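Local structure of phosphoglycerate oxidoreductase (Rhizobium etli, 4HY3) at residues 206-211 with 238-243; 30-35 with 75-80. The protein probably reduces hydroxypyruvate and glyoxylate with a nicotinamide cofactor, as a member of the D-isomer-specific 2-hydroxyacid dehydrogenase family. All coordinates share one frame; numbering follows the deposited sequence.

Contact 1: residues 206-211 with 238-243; sequences DPWLPR and AAVTSE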
ATOM      1  N   ASP A 206     -23.737  -0.329   1.726  1.00 46.56           N
ATOM      2  CA  ASP A 206     -23.897  -1.519   2.544  1.00 46.48           C
ATOM      3  C   ASP A 206     -24.716  -1.226   3.820  1.00 50.67           C
ATOM      4  O   ASP A 206     -24.348  -0.375   4.630  1.00 52.39           O
ATOM      5  CB  ASP A 206     -22.530  -2.115   2.879  1.00 44.76           C
ATOM      6  CG  ASP A 206     -22.611  -3.547   3.413  1.00 45.69           C
ATOM      7  OD1 ASP A 206     -23.089  -4.452   2.696  1.00 49.27           O
ATOM      8  OD2 ASP A 206     -22.147  -3.773   4.544  1.00 42.96           O
ATOM      9  N   PRO A 207     -25.846  -1.931   3.988  1.00 56.19           N
ATOM     10  CA  PRO A 207     -26.668  -1.796   5.190  1.00 56.35           C
ATOM     11  C   PRO A 207     -26.054  -2.348   6.474  1.00 53.76           C
ATOM     12  O   PRO A 207     -26.265  -1.776   7.518  1.00 55.19           O
ATOM     13  CB  PRO A 207     -27.931  -2.609   4.852  1.00 58.80           C
ATOM     14  CG  PRO A 207     -27.524  -3.528   3.746  1.00 56.15           C
ATOM     15  CD  PRO A 207     -26.499  -2.772   2.961  1.00 55.50           C
ATOM     16  N   TRP A 208     -25.332  -3.458   6.422  1.00 57.51           N
ATOM     17  CA  TRP A 208     -24.923  -4.111   7.675  1.00 62.18           C
ATOM     18  C   TRP A 208     -23.487  -3.916   8.040  1.00 62.36           C
ATOM     19  O   TRP A 208     -22.943  -4.632   8.889  1.00 66.68           O
ATOM     20  CB  TRP A 208     -25.233  -5.605   7.682  1.00 64.37           C
ATOM     21  CG  TRP A 208     -26.397  -6.014   6.839  1.00 72.51           C
ATOM     22  CD1 TRP A 208     -27.755  -5.734   7.038  1.00 68.87           C
ATOM     23  CD2 TRP A 208     -26.338  -6.821   5.627  1.00 80.86           C
ATOM     24  NE1 TRP A 208     -28.522  -6.304   6.050  1.00 70.26           N
ATOM     25  CE2 TRP A 208     -27.730  -6.970   5.165  1.00 81.03           C
ATOM     26  CE3 TRP A 208     -25.310  -7.418   4.898  1.00 82.25           C
ATOM     27  CZ2 TRP A 208     -28.045  -7.686   4.018  1.00 80.54           C
ATOM     28  CZ3 TRP A 208     -25.645  -8.137   3.745  1.00 87.48           C
ATOM     29  CH2 TRP A 208     -26.979  -8.268   3.320  1.00 84.86           C
ATOM     30  N   LEU A 209     -22.828  -2.968   7.406  1.00 56.61           N
ATOM     31  CA  LEU A 209     -21.517  -2.650   7.869  1.00 49.79           C
ATOM     32  C   LEU A 209     -21.582  -1.198   8.261  1.00 46.98           C
ATOM     33  O   LEU A 209     -21.995  -0.374   7.437  1.00 44.34           O
ATOM     34  CB  LEU A 209     -20.446  -2.947   6.816  1.00 48.09           C
ATOM     35  CG  LEU A 209     -19.093  -3.348   7.439  1.00 47.51           C
ATOM     36  CD1 LEU A 209     -19.205  -4.674   8.193  1.00 43.67           C
ATOM     37  CD2 LEU A 209     -17.971  -3.372   6.398  1.00 42.29           C
ATOM     38  N   PRO A 210     -21.229  -0.903   9.537  1.00 44.40           N
ATOM     39  CA  PRO A 210     -21.042   0.453  10.083  1.00 44.24           C
ATOM     40  C   PRO A 210     -20.101   1.287   9.211  1.00 46.10           C
ATOM     41  O   PRO A 210     -19.163   0.742   8.624  1.00 45.50           O
ATOM     42  CB  PRO A 210     -20.382   0.220  11.449  1.00 42.87           C
ATOM     43  CG  PRO A 210     -20.635  -1.218  11.784  1.00 45.93           C
ATOM     44  CD  PRO A 210     -20.904  -1.965  10.512  1.00 43.36           C
ATOM     45  N   ARG A 211     -20.353   2.595   9.134  1.00 48.26           N
ATOM     46  CA  ARG A 211     -19.512   3.521   8.365  1.00 49.33           C
ATOM     47  C   ARG A 211     -18.056   3.516   8.810  1.00 48.02           C
ATOM     48  O   ARG A 211     -17.170   3.742   7.999  1.00 50.29           O
ATOM     49  CB  ARG A 211     -20.092   4.939   8.390  1.00 54.52           C
ATOM     50  CG  ARG A 211     -21.493   5.016   7.792  1.00 58.87           C
ATOM     51  CD  ARG A 211     -22.111   6.396   7.933  1.00 63.98           C
ATOM     52  NE  ARG A 211     -22.683   6.837   6.657  1.00 69.50           N
ATOM     53  CZ  ARG A 211     -22.062   7.643   5.790  1.00 67.84           C
ATOM     54  NH1 ARG A 211     -20.850   8.120   6.063  1.00 67.07           N
ATOM     55  NH2 ARG A 211     -22.654   7.982   4.651  1.00 62.09           N
ATOM     56  N   ALA A 238     -22.949  -8.259  -3.774  1.00 56.70           N
ATOM     57  CA  ALA A 238     -23.654  -9.002  -2.724  1.00 62.22           C
ATOM     58  C   ALA A 238     -25.128  -8.631  -2.756  1.00 71.90           C
ATOM     59  O   ALA A 238     -25.491  -7.545  -3.224  1.00 72.33           O
ATOM     60  CB  ALA A 238     -23.069  -8.702  -1.354  1.00 59.48           C
ATOM     61  N   ALA A 239     -25.971  -9.549  -2.274  1.00 85.56           N
ATOM     62  CA  ALA A 239     -27.401  -9.277  -2.041  1.00 91.03           C
ATOM     63  C   ALA A 239     -27.542  -8.468  -0.746  1.00 93.87           C
ATOM     64  O   ALA A 239     -26.635  -8.499   0.113  1.00 86.54           O
ATOM     65  CB  ALA A 239     -28.197 -10.578  -1.962  1.00 88.10           C
ATOM     66  N   VAL A 240     -28.651  -7.732  -0.603  1.00 90.10           N
ATOM     67  CA  VAL A 240     -28.817  -6.858   0.571  1.00 82.73           C
ATOM     68  C   VAL A 240     -30.242  -6.638   1.128  1.00 78.49           C
ATOM     69  O   VAL A 240     -30.528  -5.512   1.547  1.00 76.97           O
ATOM     70  CB  VAL A 240     -28.134  -5.466   0.357  1.00 84.27           C
ATOM     71  CG1 VAL A 240     -26.626  -5.546   0.567  1.00 85.71           C
ATOM     72  CG2 VAL A 240     -28.461  -4.873  -1.012  1.00 84.94           C
ATOM     73  N   THR A 241     -31.115  -7.660   1.223  1.00 66.73           N
ATOM     74  CA  THR A 241     -30.797  -9.083   1.072  1.00 66.37           C
ATOM     75  C   THR A 241     -31.821  -9.873   0.235  1.00 70.03           C
ATOM     76  O   THR A 241     -32.466  -9.354  -0.691  1.00 58.97           O
ATOM     77  CB  THR A 241     -30.813  -9.849   2.436  1.00 61.44           C
ATOM     78  OG1 THR A 241     -30.937  -8.956   3.543  1.00 54.29           O
ATOM     79  CG2 THR A 241     -29.619 -10.828   2.575  1.00 62.41           C
ATOM     80  N   SER A 242     -31.902 -11.157   0.626  1.00 70.49           N
ATOM     81  CA  SER A 242     -32.904 -12.151   0.280  1.00 64.00           C
ATOM     82  C   SER A 242     -33.235 -12.212  -1.192  1.00 65.10           C
ATOM     83  O   SER A 242     -32.637 -13.001  -1.922  1.00 68.55           O
ATOM     84  CB  SER A 242     -34.150 -11.971   1.133  1.00 63.31           C
ATOM     85  OG  SER A 242     -34.615 -13.224   1.605  1.00 64.89           O
ATOM     86  N   GLU A 243     -34.185 -11.384  -1.616  1.00 62.99           N
ATOM     87  CA  GLU A 243     -34.602 -11.289  -3.014  1.00 60.99           C
ATOM     88  C   GLU A 243     -33.972 -12.317  -3.969  1.00 58.45           C
ATOM     89  O   GLU A 243     -33.941 -13.522  -3.702  1.00 52.65           O
ATOM     90  CB  GLU A 243     -34.343  -9.874  -3.530  1.00 63.38           C
ATOM     91  CG  GLU A 243     -34.984  -8.803  -2.671  1.00 64.72           C
ATOM     92  CD  GLU A 243     -35.364  -7.566  -3.456  1.00 69.02           C
ATOM     93  OE1 GLU A 243     -35.210  -7.549  -4.711  1.00 67.03           O
ATOM     94  OE2 GLU A 243     -35.834  -6.613  -2.795  1.00 65.82           O
TER

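Contact 2: residues 30-35 with 75-80; sequences LAISAP and GRARYI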
ATOM      1  N   LEU A  30     -10.239 -37.774  15.291  1.00 25.33           N
ATOM      2  CA  LEU A  30     -11.024 -38.365  14.235  1.00 26.29           C
ATOM      3  C   LEU A  30     -11.982 -37.342  13.671  1.00 25.69           C
ATOM      4  O   LEU A  30     -12.644 -36.620  14.417  1.00 24.25           O
ATOM      5  CB  LEU A  30     -11.807 -39.585  14.736  1.00 27.48           C
ATOM      6  CG  LEU A  30     -12.684 -40.344  13.728  1.00 29.54           C
ATOM      7  CD1 LEU A  30     -12.963 -41.757  14.219  1.00 31.25           C
ATOM      8  CD2 LEU A  30     -14.002 -39.638  13.420  1.00 28.82           C
ATOM      9  N   ALA A  31     -12.062 -37.322  12.345  1.00 25.44           N
ATOM     10  CA  ALA A  31     -12.994 -36.479  11.640  1.00 26.32           C
ATOM     11  C   ALA A  31     -13.777 -37.266  10.598  1.00 28.37           C
ATOM     12  O   ALA A  31     -13.198 -38.023   9.804  1.00 30.19           O
ATOM     13  CB  ALA A  31     -12.266 -35.321  10.979  1.00 26.00           C
ATOM     14  N   ILE A  32     -15.092 -37.050  10.588  1.00 27.96           N
ATOM     15  CA  ILE A  32     -15.986 -37.643   9.612  1.00 26.43           C
ATOM     16  C   ILE A  32     -16.017 -36.799   8.348  1.00 26.92           C
ATOM     17  O   ILE A  32     -16.150 -35.582   8.385  1.00 26.96           O
ATOM     18  CB  ILE A  32     -17.395 -37.805  10.210  1.00 26.11           C
ATOM     19  CG1 ILE A  32     -17.278 -38.596  11.509  1.00 26.03           C
ATOM     20  CG2 ILE A  32     -18.343 -38.509   9.235  1.00 25.59           C
ATOM     21  CD1 ILE A  32     -18.580 -38.791  12.242  1.00 27.44           C
ATOM     22  N   SER A  33     -15.882 -37.461   7.212  1.00 30.09           N
ATOM     23  CA  SER A  33     -15.968 -36.777   5.939  1.00 31.01           C
ATOM     24  C   SER A  33     -17.331 -37.040   5.271  1.00 31.40           C
ATOM     25  O   SER A  33     -17.735 -38.170   5.093  1.00 33.46           O
ATOM     26  CB  SER A  33     -14.789 -37.190   5.073  1.00 29.66           C
ATOM     27  OG  SER A  33     -14.977 -36.796   3.736  1.00 32.17           O
ATOM     28  N   ALA A  34     -18.045 -35.975   4.944  1.00 32.29           N
ATOM     29  CA  ALA A  34     -19.384 -36.058   4.332  1.00 33.58           C
ATOM     30  C   ALA A  34     -19.553 -34.747   3.599  1.00 32.41           C
ATOM     31  O   ALA A  34     -20.420 -33.934   3.939  1.00 33.05           O
ATOM     32  CB  ALA A  34     -20.459 -36.211   5.395  1.00 31.69           C
ATOM     33  N   PRO A  35     -18.670 -34.509   2.628  1.00 30.25           N
ATOM     34  CA  PRO A  35     -18.511 -33.219   1.956  1.00 29.25           C
ATOM     35  C   PRO A  35     -19.425 -32.969   0.756  1.00 28.72           C
ATOM     36  O   PRO A  35     -19.518 -31.834   0.260  1.00 29.26           O
ATOM     37  CB  PRO A  35     -17.063 -33.269   1.489  1.00 29.79           C
ATOM     38  CG  PRO A  35     -16.806 -34.725   1.290  1.00 29.07           C
ATOM     39  CD  PRO A  35     -17.549 -35.428   2.367  1.00 27.25           C
ATOM     40  N   GLY A  75     -18.463 -41.564  18.978  1.00 37.49           N
ATOM     41  CA  GLY A  75     -18.048 -41.216  20.322  1.00 36.20           C
ATOM     42  C   GLY A  75     -16.835 -40.324  20.336  1.00 37.32           C
ATOM     43  O   GLY A  75     -16.685 -39.491  21.240  1.00 39.91           O
ATOM     44  N   ARG A  76     -15.987 -40.492  19.316  1.00 35.10           N
ATOM     45  CA  ARG A  76     -14.688 -39.843  19.230  1.00 32.23           C
ATOM     46  C   ARG A  76     -14.600 -38.670  18.213  1.00 31.34           C
ATOM     47  O   ARG A  76     -13.637 -37.900  18.234  1.00 32.76           O
ATOM     48  CB  ARG A  76     -13.656 -40.891  18.856  1.00 33.50           C
ATOM     49  CG  ARG A  76     -13.462 -42.004  19.873  1.00 38.88           C
ATOM     50  CD  ARG A  76     -13.050 -43.334  19.230  1.00 36.83           C
ATOM     51  NE  ARG A  76     -12.200 -43.168  18.054  1.00 35.92           N
ATOM     52  CZ  ARG A  76     -12.125 -44.047  17.053  1.00 37.20           C
ATOM     53  NH1 ARG A  76     -12.834 -45.171  17.094  1.00 36.48           N
ATOM     54  NH2 ARG A  76     -11.335 -43.809  16.005  1.00 35.69           N
ATOM     55  N   ALA A  77     -15.564 -38.548  17.310  1.00 27.96           N
ATOM     56  CA  ALA A  77     -15.481 -37.533  16.261  1.00 28.64           C
ATOM     57  C   ALA A  77     -15.324 -36.081  16.814  1.00 30.63           C
ATOM     58  O   ALA A  77     -16.228 -35.532  17.462  1.00 33.24           O
ATOM     59  CB  ALA A  77     -16.681 -37.631  15.320  1.00 25.15           C
ATOM     60  N   ARG A  78     -14.181 -35.473  16.547  1.00 27.79           N
ATOM     61  CA  ARG A  78     -13.949 -34.111  16.936  1.00 27.35           C
ATOM     62  C   ARG A  78     -14.410 -33.087  15.873  1.00 26.18           C
ATOM     63  O   ARG A  78     -14.560 -31.922  16.184  1.00 24.19           O
ATOM     64  CB  ARG A  78     -12.457 -33.924  17.233  1.00 28.49           C
ATOM     65  CG  ARG A  78     -12.045 -32.469  17.381  1.00 28.66           C
ATOM     66  CD  ARG A  78     -10.613 -32.349  17.823  1.00 29.49           C
ATOM     67  NE  ARG A  78     -10.357 -33.195  18.976  1.00 30.89           N
ATOM     68  CZ  ARG A  78      -9.142 -33.442  19.451  1.00 32.11           C
ATOM     69  NH1 ARG A  78      -8.081 -32.894  18.895  1.00 30.78           N
ATOM     70  NH2 ARG A  78      -8.992 -34.237  20.499  1.00 37.24           N
ATOM     71  N   TYR A  79     -14.592 -33.516  14.624  1.00 25.41           N
ATOM     72  CA  TYR A  79     -14.946 -32.615  13.530  1.00 25.04           C
ATOM     73  C   TYR A  79     -15.769 -33.317  12.462  1.00 28.13           C
ATOM     74  O   TYR A  79     -15.650 -34.531  12.278  1.00 30.22           O
ATOM     75  CB  TYR A  79     -13.706 -32.062  12.821  1.00 23.40           C
ATOM     76  CG  TYR A  79     -12.634 -31.430  13.693  1.00 22.99           C
ATOM     77  CD1 TYR A  79     -12.849 -30.212  14.345  1.00 22.36           C
ATOM     78  CD2 TYR A  79     -11.391 -32.046  13.847  1.00 22.18           C
ATOM     79  CE1 TYR A  79     -11.862 -29.637  15.131  1.00 22.66           C
ATOM     80  CE2 TYR A  79     -10.396 -31.470  14.617  1.00 23.10           C
ATOM     81  CZ  TYR A  79     -10.637 -30.270  15.254  1.00 23.12           C
ATOM     82  OH  TYR A  79      -9.657 -29.724  16.020  1.00 23.77           O
ATOM     83  N   ILE A  80     -16.592 -32.549  11.741  1.00 28.35           N
ATOM     84  CA  ILE A  80     -17.267 -33.037  10.542  1.00 27.01           C
ATOM     85  C   ILE A  80     -16.834 -32.168   9.381  1.00 27.54           C
ATOM     86  O   ILE A  80     -17.179 -30.988   9.331  1.00 29.81           O
ATOM     87  CB  ILE A  80     -18.805 -32.936  10.658  1.00 26.91           C
ATOM     88  CG1 ILE A  80     -19.277 -33.468  12.012  1.00 28.01           C
ATOM     89  CG2 ILE A  80     -19.483 -33.655   9.501  1.00 25.34           C
ATOM     90  CD1 ILE A  80     -20.129 -34.708  11.943  1.00 29.58           C
TER

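Contact 1: residues 206-211 with 238-243
P207 and V240 are the residues whose CA atoms lie nearest across the two segments, 7.2 Å apart. Neither segment is regular where they meet: 206-211 follows strand 201-205, and P210 is the N-cap of helix 211-216, which begins at R211, while 238-243 follows strand 233-236. The peptide before T241 is modelled cis, which remains doubtful at this resolution. No hydrogen bond spans the gap; ring and side-chain carbons meet side chains and backbone atoms. P207 and V240 cross at about a right angle, with P207 CD 3.7 Å from V240 CG1. The chi1 of V240, -79°, turns CG1 to the proline, with CG2 between the backbone N and the carbonyl carbon. The rigid ring and the branched valine suit a small apolar patch. W208 reaches further: CH2 lies 3.6 Å from V240 CA and CZ2 3.2 Å from T241 OG1, the hydroxyl sitting at the ring edge near its plane. A239 O approaches the same end of the indole obliquely. On one indole face, P207 CG stands 3.7 Å above the plane, offset toward the rim, and backs the ring. R339 of the second subunit donates to P207 O, and L341 of that subunit packs on W208. D206 touches the probable glycine-rich turn, as expected for the acidic residue just after the second strand of an NAD-binding Rossmann fold. Apolar contacts are thus joined by two oxygens near the indole, neither in a hydrogen bond across the segments, and the contact rests on van der Waals fit, with no directional bond to fix the two loops relative to each other.

Contact 2: residues 30-35 with 75-80
L30 lays CD1 over one face of the R76 guanidinium, 3.2 Å from NH2, the two side chains crossing at about a right angle. Its CG is anti to the backbone N (chi1 -179°), and the other branch, CD2, reaches A77 CB at 3.8 Å. Salt bridges to D72 and E57 hold the guanidinium that this methyl covers. Replacing this leucine with alanine removes both branches and would probably leave a gap beside A77 and a guanidinium face without its apolar cover. I32 CD1 also packs on A77 CB, at 3.8 Å, the small alanine making room for both neighbours. On the sheet face of A31 and Y79, A31 CB packs on Y79 CB, near the plane of the ring at its edge, while R78 CG sits over the ring centre; D338 takes the tyrosine OH and R78 NH1, and M334 of helix 320-338 covers both A31 and Y79. Backbone bonds join the strands, R78 N to L30 O at 2.9 Å and I32 N to Y79 O at 3.1 Å. The two strand segments run parallel, their N-to-C directions 31° apart. Strand 30-34, flanked by 57-60 and 77-82 in a 2-1-3-4-5 order, is characteristic of the flavodoxin-like substrate-binding domain of D-2-hydroxyacid dehydrogenases.

Overall arrangement
The two contacts are about 34 Å apart between centres and about 23 Å between nearest atoms, and they share no strand or helix. Contact 2 is buried and joins neighbouring parallel strands of the first sheet, so backbone hydrogen bonds come with largely apolar side chains, aliphatic and aromatic, and charged groups toward one end. Contact 1 lies at the surface, where loops leaving two strands of the NAD-binding domain meet mainly through proline, valine and tryptophan, without a hydrogen bond across. Helix 320-338 relates them indirectly: within the chain it packs on the strands of contact 2, whereas in the second subunit that helix and the residues just after it reach segment 206-211.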